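Local structure of glutamate ABC superfamily ATP binding cassette transporter, binding protein (Enterococcus faecium DO, 5EYF) at residues A170-N175 with G193-E198; A105-L110 with A139-H144; T50-G55 with D225-K230. The protein binds glutamate, probably outside the cell membrane, and presumably delivers it to an ABC transporter as a family 3 solute-binding protein. All coordinates share one frame; numbering follows the deposited sequence.

Contact 1: residues A170-N175 with G193-E198; sequences AMTTDN and GTFTNE. With MG (magnesium ion), chain D; GLU (glutamic acid), chain E.
With CG anti to the carbonyl carbon in both Asp174 (chi1 -64°) and Glu198, and Glu198 bent again at chi2 (-71°), the two acids cross at about a right angle. Asp174 OD1 lies 3.4 Å from Glu198 CG, and the carboxylate planes are only 25° apart. Both belong to the glutamate pocket: Asp174 OD2 accepts from the amino N of the bound glutamate at 2.6 Å and also pairs with Tyr200 OH. Glu198 OE2 takes the hydroxyl of Thr196 OG1 (2.7 Å) on its anti lone pair, and OE1 pairs with Thr87. Asp174 OD1 and Glu198 OE1 stand 4.1 Å apart; if both acids are ionised, the ligand's ammonium and the nearby hydroxyls probably ease the repulsion.

Farther along, Thr194 CG2 packs on Asn175, 3.4 Å from ND2, while Asn175 OD1 is hydrogen-bonded to Gly106 N. Asn197 OD1 binds magnesium at 2.1 Å with four waters and Asn197 of the second subunit, joining the two subunits.

At the other end the edge of Phe195 meets Thr172 OG1, which is hydrogen-bonded to Ala108 O. Strand 170-172 runs between strands 103-112 and 128-132, and Phe195 also packs against helix 136-144.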
loop_
_atom_site.group_PDB
_atom_site.type_symbol
_atom_site.label_atom_id
_atom_site.label_comp_id
_atom_site.label_asym_id
_atom_site.label_seq_id
_atom_site.Cartn_x
_atom_site.Cartn_y
_atom_site.Cartn_z
ATOM N N ALA B 170 -4.943 20.101 -13.599
ATOM C CA ALA B 170 -4.725 19.278 -12.418
ATOM C C ALA B 170 -3.241 18.998 -12.304
ATOM O O ALA B 170 -2.535 18.964 -13.311
ATOM C CB ALA B 170 -5.502 17.942 -12.486
HETATM N N MSE B 171 -2.767 18.869 -11.067
HETATM C CA MSE B 171 -1.398 18.449 -10.820
HETATM C C MSE B 171 -1.431 17.049 -10.230
HETATM O O MSE B 171 -2.314 16.744 -9.437
HETATM C CB MSE B 171 -0.681 19.429 -9.884
HETATM C CG MSE B 171 0.664 18.938 -9.408
HETATM SE SE MSE B 171 1.472 20.319 -8.319
HETATM C CE MSE B 171 3.096 19.275 -7.863
ATOM N N THR B 172 -0.466 16.217 -10.604
ATOM C CA THR B 172 -0.406 14.858 -10.080
ATOM C C THR B 172 0.981 14.503 -9.564
ATOM O O THR B 172 2.003 14.892 -10.145
ATOM C CB THR B 172 -0.881 13.852 -11.154
ATOM O OG1 THR B 172 -1.084 12.581 -10.526
ATOM C CG2 THR B 172 0.105 13.689 -12.300
ATOM N N THR B 173 0.992 13.808 -8.421
ATOM C CA THR B 173 2.148 13.123 -7.857
ATOM C C THR B 173 1.579 12.397 -6.645
ATOM O O THR B 173 0.356 12.206 -6.575
ATOM C CB THR B 173 3.329 14.067 -7.518
ATOM O OG1 THR B 173 4.418 13.306 -6.959
ATOM C CG2 THR B 173 2.950 15.156 -6.512
ATOM N N ASP B 174 2.420 11.947 -5.726
ATOM C CA ASP B 174 1.913 11.121 -4.644
ATOM C C ASP B 174 1.032 11.953 -3.722
ATOM O O ASP B 174 1.318 13.123 -3.457
ATOM C CB ASP B 174 3.057 10.526 -3.829
ATOM C CG ASP B 174 3.949 9.569 -4.619
ATOM O OD1 ASP B 174 3.540 9.126 -5.720
ATOM O OD2 ASP B 174 5.093 9.279 -4.123
ATOM N N ASN B 175 -0.017 11.325 -3.190
ATOM C CA ASN B 175 -0.928 12.025 -2.293
ATOM C C ASN B 175 -0.209 12.730 -1.147
ATOM O O ASN B 175 -0.498 13.898 -0.861
ATOM C CB ASN B 175 -1.990 11.066 -1.748
ATOM C CG ASN B 175 -1.424 9.834 -1.024
ATOM O OD1 ASN B 175 -0.227 9.491 -1.048
ATOM N ND2 ASN B 175 -2.327 9.155 -0.375
ATOM N N GLY B 193 -9.294 10.641 -4.209
ATOM C CA GLY B 193 -8.575 9.510 -3.606
ATOM C C GLY B 193 -7.265 9.212 -4.325
ATOM O O GLY B 193 -6.601 10.121 -4.850
ATOM N N THR B 194 -6.886 7.925 -4.368
ATOM C CA THR B 194 -5.652 7.533 -5.048
ATOM C C THR B 194 -5.970 6.546 -6.155
ATOM O O THR B 194 -6.924 5.771 -6.056
ATOM C CB THR B 194 -4.594 6.909 -4.081
ATOM O OG1 THR B 194 -5.130 5.760 -3.428
ATOM C CG2 THR B 194 -4.111 7.935 -3.040
ATOM N N PHE B 195 -5.164 6.555 -7.214
ATOM C CA PHE B 195 -5.396 5.618 -8.307
ATOM C C PHE B 195 -4.180 4.742 -8.590
ATOM O O PHE B 195 -4.192 3.971 -9.560
ATOM C CB PHE B 195 -5.877 6.346 -9.586
ATOM C CG PHE B 195 -4.977 7.467 -10.061
ATOM C CD1 PHE B 195 -3.957 7.220 -10.975
ATOM C CD2 PHE B 195 -5.158 8.762 -9.593
ATOM C CE1 PHE B 195 -3.118 8.281 -11.416
ATOM C CE2 PHE B 195 -4.344 9.813 -10.026
ATOM C CZ PHE B 195 -3.324 9.575 -10.924
ATOM N N THR B 196 -3.146 4.821 -7.752
ATOM C CA THR B 196 -2.086 3.828 -7.738
ATOM C C THR B 196 -1.735 3.509 -6.295
ATOM O O THR B 196 -2.124 4.226 -5.364
ATOM C CB THR B 196 -0.806 4.303 -8.417
ATOM O OG1 THR B 196 -0.188 5.302 -7.593
ATOM C CG2 THR B 196 -1.074 4.868 -9.821
ATOM N N ASN B 197 -0.951 2.448 -6.106
ATOM C CA ASN B 197 -0.237 2.262 -4.847
ATOM C C ASN B 197 1.216 2.651 -5.054
ATOM O O ASN B 197 1.819 2.268 -6.055
ATOM C CB ASN B 197 -0.346 0.812 -4.383
ATOM C CG ASN B 197 -1.759 0.446 -4.063
ATOM O OD1 ASN B 197 -2.518 1.271 -3.544
ATOM N ND2 ASN B 197 -2.137 -0.770 -4.394
ATOM N N GLU B 198 1.775 3.422 -4.119
ATOM C CA GLU B 198 3.163 3.888 -4.209
ATOM C C GLU B 198 3.852 3.546 -2.902
ATOM O O GLU B 198 4.021 4.412 -2.040
ATOM C CB GLU B 198 3.238 5.397 -4.476
ATOM C CG GLU B 198 2.504 5.876 -5.741
ATOM C CD GLU B 198 3.155 5.472 -7.045
ATOM O OE1 GLU B 198 4.381 5.352 -7.134
ATOM O OE2 GLU B 198 2.427 5.282 -8.039
HETATM MG MG MG D . -3.012 2.140 -1.705
HETATM N N GLU E . 6.960 8.016 -5.408
HETATM C CA GLU E . 6.960 8.319 -6.848
HETATM C C GLU E . 8.226 7.783 -7.503
HETATM O O GLU E . 9.100 7.215 -6.835
HETATM C CB GLU E . 6.813 9.830 -7.114
HETATM C CG GLU E . 7.715 10.725 -6.264
HETATM C CD GLU E . 9.188 10.702 -6.663
HETATM O OE1 GLU E . 10.019 10.932 -5.778
HETATM O OE2 GLU E . 9.525 10.544 -7.859
HETATM O OXT GLU E . 8.397 7.888 -8.734
HETATM O O HOH W 1 -3.054 3.967 -2.715
HETATM O O HOH W 2 -1.034 2.433 -1.286
HETATM O O HOH W 3 -5.084 2.002 -1.883
HETATM O O HOH W 4 -3.053 0.201 -0.888
#

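Contact 2: residues A105-L110 with A139-H144; sequences AGQALL and ANIRQH
Gln107 and Asn140 join amide to amide: Asn140 ND2 donates to Gln107 OE1 over 2.9 Å. The donor approaches nearly along the C=O axis, at a C=O...donor angle of 171°, and the acceptor lies in the plane of the Asn140 amide. The two amide planes themselves are turned 36° apart. Asn140 CB also presses close, 3.0 Å from Gln107 OE1, so the carbonyl end of the glutamine is covered by both the methylene and the amide of one residue. On the other branch, Gln107 NE2 rests against Ile141 CG1 at 3.7 Å. A looser apolar touch follows, Leu109 CD2 reaching Ile141 CD1 at 4.4 Å.

Gln107 reaches from the strand to the helix because its CG is anti to the backbone N (chi1 -167°) and the chain stays extended beyond it. The axes of strand 107-110 and helix 139-144 pass nearly perpendicular at 10.4 Å.

In the next shell, Gln107 NE2 is hydrogen-bonded to Thr172 OG1 and to Ser137 O, while Gln107 N pairs with Thr196 OG1. On the helix, Asn140 O accepts twice from His144: from its backbone N at 2.9 Å and from ring atom ND1 at 3.1 Å. The His144 ring in turn meets Phe195, and Ile141 packs on Leu123.

Asn140 lies one turn after Thr136, which binds glutamate, so the bond ties the helix carrying that ligand residue to the sheet. With OE1 accepting and NE2 donating, the rotation of the Gln107 amide is fixed: an end-for-end flip would set NH2 against the Asn140 donor and a carbonyl against Ser137 O. The buried amide thus has partners for both its oxygen and its nitrogen.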
loop_
_atom_site.group_PDB
_atom_site.type_symbol
_atom_site.label_atom_id
_atom_site.label_comp_id
_atom_site.label_asym_id
_atom_site.label_seq_id
_atom_site.Cartn_x
_atom_site.Cartn_y
_atom_site.Cartn_z
ATOM N N ALA B 105 2.128 5.293 0.057
ATOM C CA ALA B 105 1.518 6.419 -0.649
ATOM C C ALA B 105 0.654 5.920 -1.809
ATOM O O ALA B 105 0.488 4.718 -2.029
ATOM C CB ALA B 105 2.599 7.412 -1.120
ATOM N N GLY B 106 0.105 6.859 -2.574
ATOM C CA GLY B 106 -0.614 6.515 -3.793
ATOM C C GLY B 106 -0.780 7.752 -4.630
ATOM O O GLY B 106 -0.909 8.846 -4.094
ATOM N N GLN B 107 -0.774 7.585 -5.948
ATOM C CA GLN B 107 -0.853 8.767 -6.803
ATOM C C GLN B 107 -2.231 9.411 -6.738
ATOM O O GLN B 107 -3.249 8.727 -6.654
ATOM C CB GLN B 107 -0.495 8.409 -8.240
ATOM C CG GLN B 107 -0.265 9.654 -9.103
ATOM C CD GLN B 107 0.409 9.317 -10.408
ATOM O OE1 GLN B 107 1.072 8.301 -10.508
ATOM N NE2 GLN B 107 0.209 10.147 -11.425
ATOM N N ALA B 108 -2.264 10.739 -6.807
ATOM C CA ALA B 108 -3.506 11.486 -6.632
ATOM C C ALA B 108 -3.475 12.744 -7.481
ATOM O O ALA B 108 -2.495 13.029 -8.174
ATOM C CB ALA B 108 -3.760 11.866 -5.161
ATOM N N LEU B 109 -4.576 13.489 -7.420
ATOM C CA LEU B 109 -4.772 14.716 -8.185
ATOM C C LEU B 109 -4.987 15.895 -7.259
ATOM O O LEU B 109 -5.746 15.805 -6.299
ATOM C CB LEU B 109 -6.002 14.650 -9.073
ATOM C CG LEU B 109 -6.046 13.600 -10.171
ATOM C CD1 LEU B 109 -7.327 13.741 -10.998
ATOM C CD2 LEU B 109 -4.813 13.666 -11.067
ATOM N N LEU B 110 -4.369 17.024 -7.600
ATOM C CA LEU B 110 -4.607 18.296 -6.935
ATOM C C LEU B 110 -5.220 19.258 -7.948
ATOM O O LEU B 110 -4.700 19.393 -9.061
ATOM C CB LEU B 110 -3.282 18.865 -6.398
ATOM C CG LEU B 110 -3.312 20.171 -5.597
ATOM C CD1 LEU B 110 -3.671 19.848 -4.169
ATOM C CD2 LEU B 110 -1.972 20.927 -5.659
ATOM N N ALA B 139 4.106 8.846 -16.327
ATOM C CA ALA B 139 3.824 7.552 -16.936
ATOM C C ALA B 139 2.538 6.941 -16.385
ATOM O O ALA B 139 1.745 6.387 -17.149
ATOM C CB ALA B 139 5.012 6.605 -16.746
ATOM N N ASN B 140 2.303 7.032 -15.069
ATOM C CA ASN B 140 1.066 6.479 -14.520
ATOM C C ASN B 140 -0.164 7.203 -15.053
ATOM O O ASN B 140 -1.229 6.584 -15.222
ATOM C CB ASN B 140 1.066 6.542 -12.992
ATOM C CG ASN B 140 1.998 5.511 -12.347
ATOM O OD1 ASN B 140 2.373 4.514 -12.972
ATOM N ND2 ASN B 140 2.380 5.765 -11.081
ATOM N N ILE B 141 -0.067 8.513 -15.283
ATOM C CA ILE B 141 -1.205 9.211 -15.873
ATOM C C ILE B 141 -1.476 8.684 -17.267
ATOM O O ILE B 141 -2.632 8.468 -17.653
ATOM C CB ILE B 141 -0.991 10.731 -15.915
ATOM C CG1 ILE B 141 -1.297 11.345 -14.573
ATOM C CG2 ILE B 141 -1.983 11.333 -16.910
ATOM C CD1 ILE B 141 -2.757 11.335 -14.221
ATOM N N ARG B 142 -0.423 8.498 -18.062
ATOM C CA ARG B 142 -0.646 8.057 -19.429
ATOM C C ARG B 142 -1.338 6.704 -19.461
ATOM O O ARG B 142 -1.989 6.366 -20.449
ATOM C CB ARG B 142 0.684 8.038 -20.192
ATOM C CG ARG B 142 1.298 9.435 -20.295
ATOM C CD ARG B 142 2.539 9.538 -21.184
ATOM N NE ARG B 142 2.895 10.941 -21.439
ATOM C CZ ARG B 142 3.899 11.585 -20.847
ATOM N NH1 ARG B 142 4.665 10.946 -19.973
ATOM N NH2 ARG B 142 4.146 12.863 -21.133
ATOM N N GLN B 143 -1.252 5.939 -18.384
ATOM C CA GLN B 143 -1.979 4.685 -18.289
ATOM C C GLN B 143 -3.401 4.866 -17.767
ATOM O O GLN B 143 -4.360 4.366 -18.368
ATOM C CB GLN B 143 -1.211 3.723 -17.391
ATOM C CG GLN B 143 -1.967 2.445 -17.084
ATOM C CD GLN B 143 -1.107 1.456 -16.342
ATOM O OE1 GLN B 143 0.107 1.472 -16.476
ATOM N NE2 GLN B 143 -1.727 0.602 -15.545
ATOM N N HIS B 144 -3.557 5.588 -16.656
ATOM C CA HIS B 144 -4.866 5.687 -16.024
ATOM C C HIS B 144 -5.735 6.775 -16.640
ATOM O O HIS B 144 -6.945 6.787 -16.408
ATOM C CB HIS B 144 -4.687 5.918 -14.518
ATOM C CG HIS B 144 -4.181 4.711 -13.793
ATOM N ND1 HIS B 144 -2.845 4.513 -13.510
ATOM C CD2 HIS B 144 -4.829 3.613 -13.336
ATOM C CE1 HIS B 144 -2.696 3.360 -12.880
ATOM N NE2 HIS B 144 -3.882 2.787 -12.776
#

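Contact 3: residues T50-G55 with D225-K230; sequences TKKILG and DGTYDK
The carboxylate of Asp225 is the flat group here, and Lys52 and Thr227 meet its two oxygens differently. Lys52 NZ comes in at Asp225 OD2 on the syn lone pair, 2.8 Å away, and makes a salt bridge. OD1 accepts from Thr227 twice. Thr227 N sits 3.0 Å from Asp225 OD1, almost in line with the CG-OD1 bond, whereas the hydroxyl OG1 stands above the plane by 38°, and both reach OD1 from the same face. The bond from Thr227 N to Asp225 OD1, two residues back, closes an Asx turn.

This turn occupies the break between helices 209-225 and 227-235. Gly226, with positive phi, ends the first helix and stands at the N-cap of the second. Asp225 is folded for the job: its CG sits between the backbone N and the carbonyl carbon (chi1 66°), which swings OD1 back over the start of the new helix and leaves OD2 for the lysine.

Lys52 comes from the opposite direction, near the C-terminal end of helix 41-54. Its chain bends at chi2 (-57°) and then runs out straight, packing along Ala218, Glu221 and Met222 of helix 209-225 on the way. Thr227 also packs on Ala48, one turn before Lys52.

The bridge lies at the protein surface, away from the glutamate site, and links the end of helix 41-54 to the junction of helices 209-225 and 227-235. The two bonds to OD1 hold the carboxylate in the orientation that presents OD2 to Lys52 NZ. That same Lys52 NZ stands 4.4 Å from Thr227 OG1, beyond hydrogen-bonding range.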
loop_
_atom_site.group_PDB
_atom_site.type_symbol
_atom_site.label_atom_id
_atom_site.label_comp_id
_atom_site.label_asym_id
_atom_site.label_seq_id
_atom_site.Cartn_x
_atom_site.Cartn_y
_atom_site.Cartn_z
ATOM N N THR B 50 20.294 5.179 11.058
ATOM C CA THR B 50 21.717 5.325 11.301
ATOM C C THR B 50 22.066 5.046 12.756
ATOM O O THR B 50 23.080 4.393 13.049
ATOM C CB THR B 50 22.155 6.729 10.905
ATOM O OG1 THR B 50 21.794 6.949 9.536
ATOM C CG2 THR B 50 23.685 6.817 11.001
ATOM N N LYS B 51 21.223 5.492 13.686
ATOM C CA LYS B 51 21.521 5.203 15.091
ATOM C C LYS B 51 21.366 3.714 15.417
ATOM O O LYS B 51 22.100 3.184 16.269
ATOM C CB LYS B 51 20.631 6.054 16.003
ATOM C CG LYS B 51 20.888 7.566 15.905
ATOM C CD LYS B 51 22.343 7.930 16.218
ATOM C CE LYS B 51 22.494 9.444 16.438
ATOM N NZ LYS B 51 23.921 9.911 16.504
ATOM N N LYS B 52 20.419 3.025 14.779
ATOM C CA LYS B 52 20.323 1.579 14.972
ATOM C C LYS B 52 21.555 0.864 14.423
ATOM O O LYS B 52 22.069 -0.073 15.047
ATOM C CB LYS B 52 19.058 1.026 14.298
ATOM C CG LYS B 52 17.728 1.509 14.883
ATOM C CD LYS B 52 17.601 1.212 16.365
ATOM C CE LYS B 52 16.157 1.382 16.808
ATOM N NZ LYS B 52 16.118 1.301 18.308
ATOM N N ILE B 53 22.032 1.266 13.241
ATOM C CA ILE B 53 23.114 0.524 12.604
ATOM C C ILE B 53 24.432 0.796 13.309
ATOM O O ILE B 53 25.185 -0.131 13.648
ATOM C CB ILE B 53 23.193 0.874 11.104
ATOM C CG1 ILE B 53 21.900 0.470 10.407
ATOM C CG2 ILE B 53 24.452 0.241 10.438
ATOM C CD1 ILE B 53 21.904 0.774 8.897
ATOM N N LEU B 54 24.736 2.074 13.529
ATOM C CA LEU B 54 26.031 2.492 14.033
ATOM C C LEU B 54 26.047 2.718 15.532
ATOM O O LEU B 54 27.133 2.839 16.111
ATOM C CB LEU B 54 26.460 3.786 13.339
ATOM C CG LEU B 54 26.582 3.716 11.817
ATOM C CD1 LEU B 54 27.093 5.056 11.260
ATOM C CD2 LEU B 54 27.503 2.549 11.396
ATOM N N GLY B 55 24.894 2.803 16.164
ATOM C CA GLY B 55 24.852 3.113 17.575
ATOM C C GLY B 55 24.737 4.600 17.832
ATOM O O GLY B 55 24.616 5.427 16.920
ATOM N N ASP B 225 9.985 -1.122 18.602
ATOM C CA ASP B 225 10.082 -0.321 19.813
ATOM C C ASP B 225 9.349 1.007 19.726
ATOM O O ASP B 225 9.414 1.797 20.669
ATOM C CB ASP B 225 11.541 -0.122 20.238
ATOM C CG ASP B 225 12.362 0.720 19.261
ATOM O OD1 ASP B 225 11.778 1.421 18.416
ATOM O OD2 ASP B 225 13.611 0.696 19.374
ATOM N N GLY B 226 8.603 1.249 18.654
ATOM C CA GLY B 226 7.798 2.441 18.579
ATOM C C GLY B 226 8.498 3.654 18.014
ATOM O O GLY B 226 7.878 4.730 17.946
ATOM N N THR B 227 9.776 3.529 17.645
ATOM C CA THR B 227 10.480 4.645 17.035
ATOM C C THR B 227 9.848 5.021 15.711
ATOM O O THR B 227 9.666 6.208 15.412
ATOM C CB THR B 227 11.948 4.279 16.812
ATOM O OG1 THR B 227 12.575 3.958 18.075
ATOM C CG2 THR B 227 12.697 5.445 16.120
ATOM N N TYR B 228 9.515 4.019 14.895
ATOM C CA TYR B 228 8.825 4.305 13.641
ATOM C C TYR B 228 7.528 5.061 13.900
ATOM O O TYR B 228 7.245 6.094 13.261
ATOM C CB TYR B 228 8.552 3.007 12.881
ATOM C CG TYR B 228 7.740 3.233 11.632
ATOM C CD1 TYR B 228 8.368 3.499 10.432
ATOM C CD2 TYR B 228 6.333 3.197 11.658
ATOM C CE1 TYR B 228 7.632 3.739 9.259
ATOM C CE2 TYR B 228 5.593 3.418 10.521
ATOM C CZ TYR B 228 6.238 3.688 9.324
ATOM O OH TYR B 228 5.447 3.899 8.220
ATOM N N ASP B 229 6.719 4.553 14.838
ATOM C CA ASP B 229 5.413 5.152 15.088
ATOM C C ASP B 229 5.552 6.594 15.569
ATOM O O ASP B 229 4.781 7.468 15.151
ATOM C CB ASP B 229 4.644 4.282 16.096
ATOM C CG ASP B 229 4.500 2.823 15.626
ATOM O OD1 ASP B 229 5.492 2.077 15.532
ATOM O OD2 ASP B 229 3.381 2.401 15.377
ATOM N N LYS B 230 6.561 6.877 16.407
ATOM C CA LYS B 230 6.769 8.244 16.869
ATOM C C LYS B 230 7.099 9.170 15.698
ATOM O O LYS B 230 6.583 10.293 15.610
ATOM C CB LYS B 230 7.888 8.259 17.916
ATOM C CG LYS B 230 7.965 9.527 18.723
ATOM C CD LYS B 230 8.971 9.421 19.859
ATOM C CE LYS B 230 8.823 10.607 20.829
ATOM N NZ LYS B 230 9.925 10.673 21.855
#

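Overall arrangement
Contacts 1 and 2 adjoin, their centres about 5 Å apart, in the lobe built on the mixed sheet, where strands 170-172 and 103-112 are neighbours. Contact 3 lies on the opposite side of the chain's centre, about 29 and 32 Å from them between centres, on helices of the other lobe. Along the chain contact 2 closes before contact 1 opens, and both are nested within the loop that contact 3 closes. The chain thus leaves the first lobe, builds the second and returns, as in the two-lobed periplasmic-binding-protein fold. Glutamate sits between the lobes: contact 1 touches it, contact 2 lies next to Asp174 and includes the helix carrying Thr136, and contact 3 joins helices far from it.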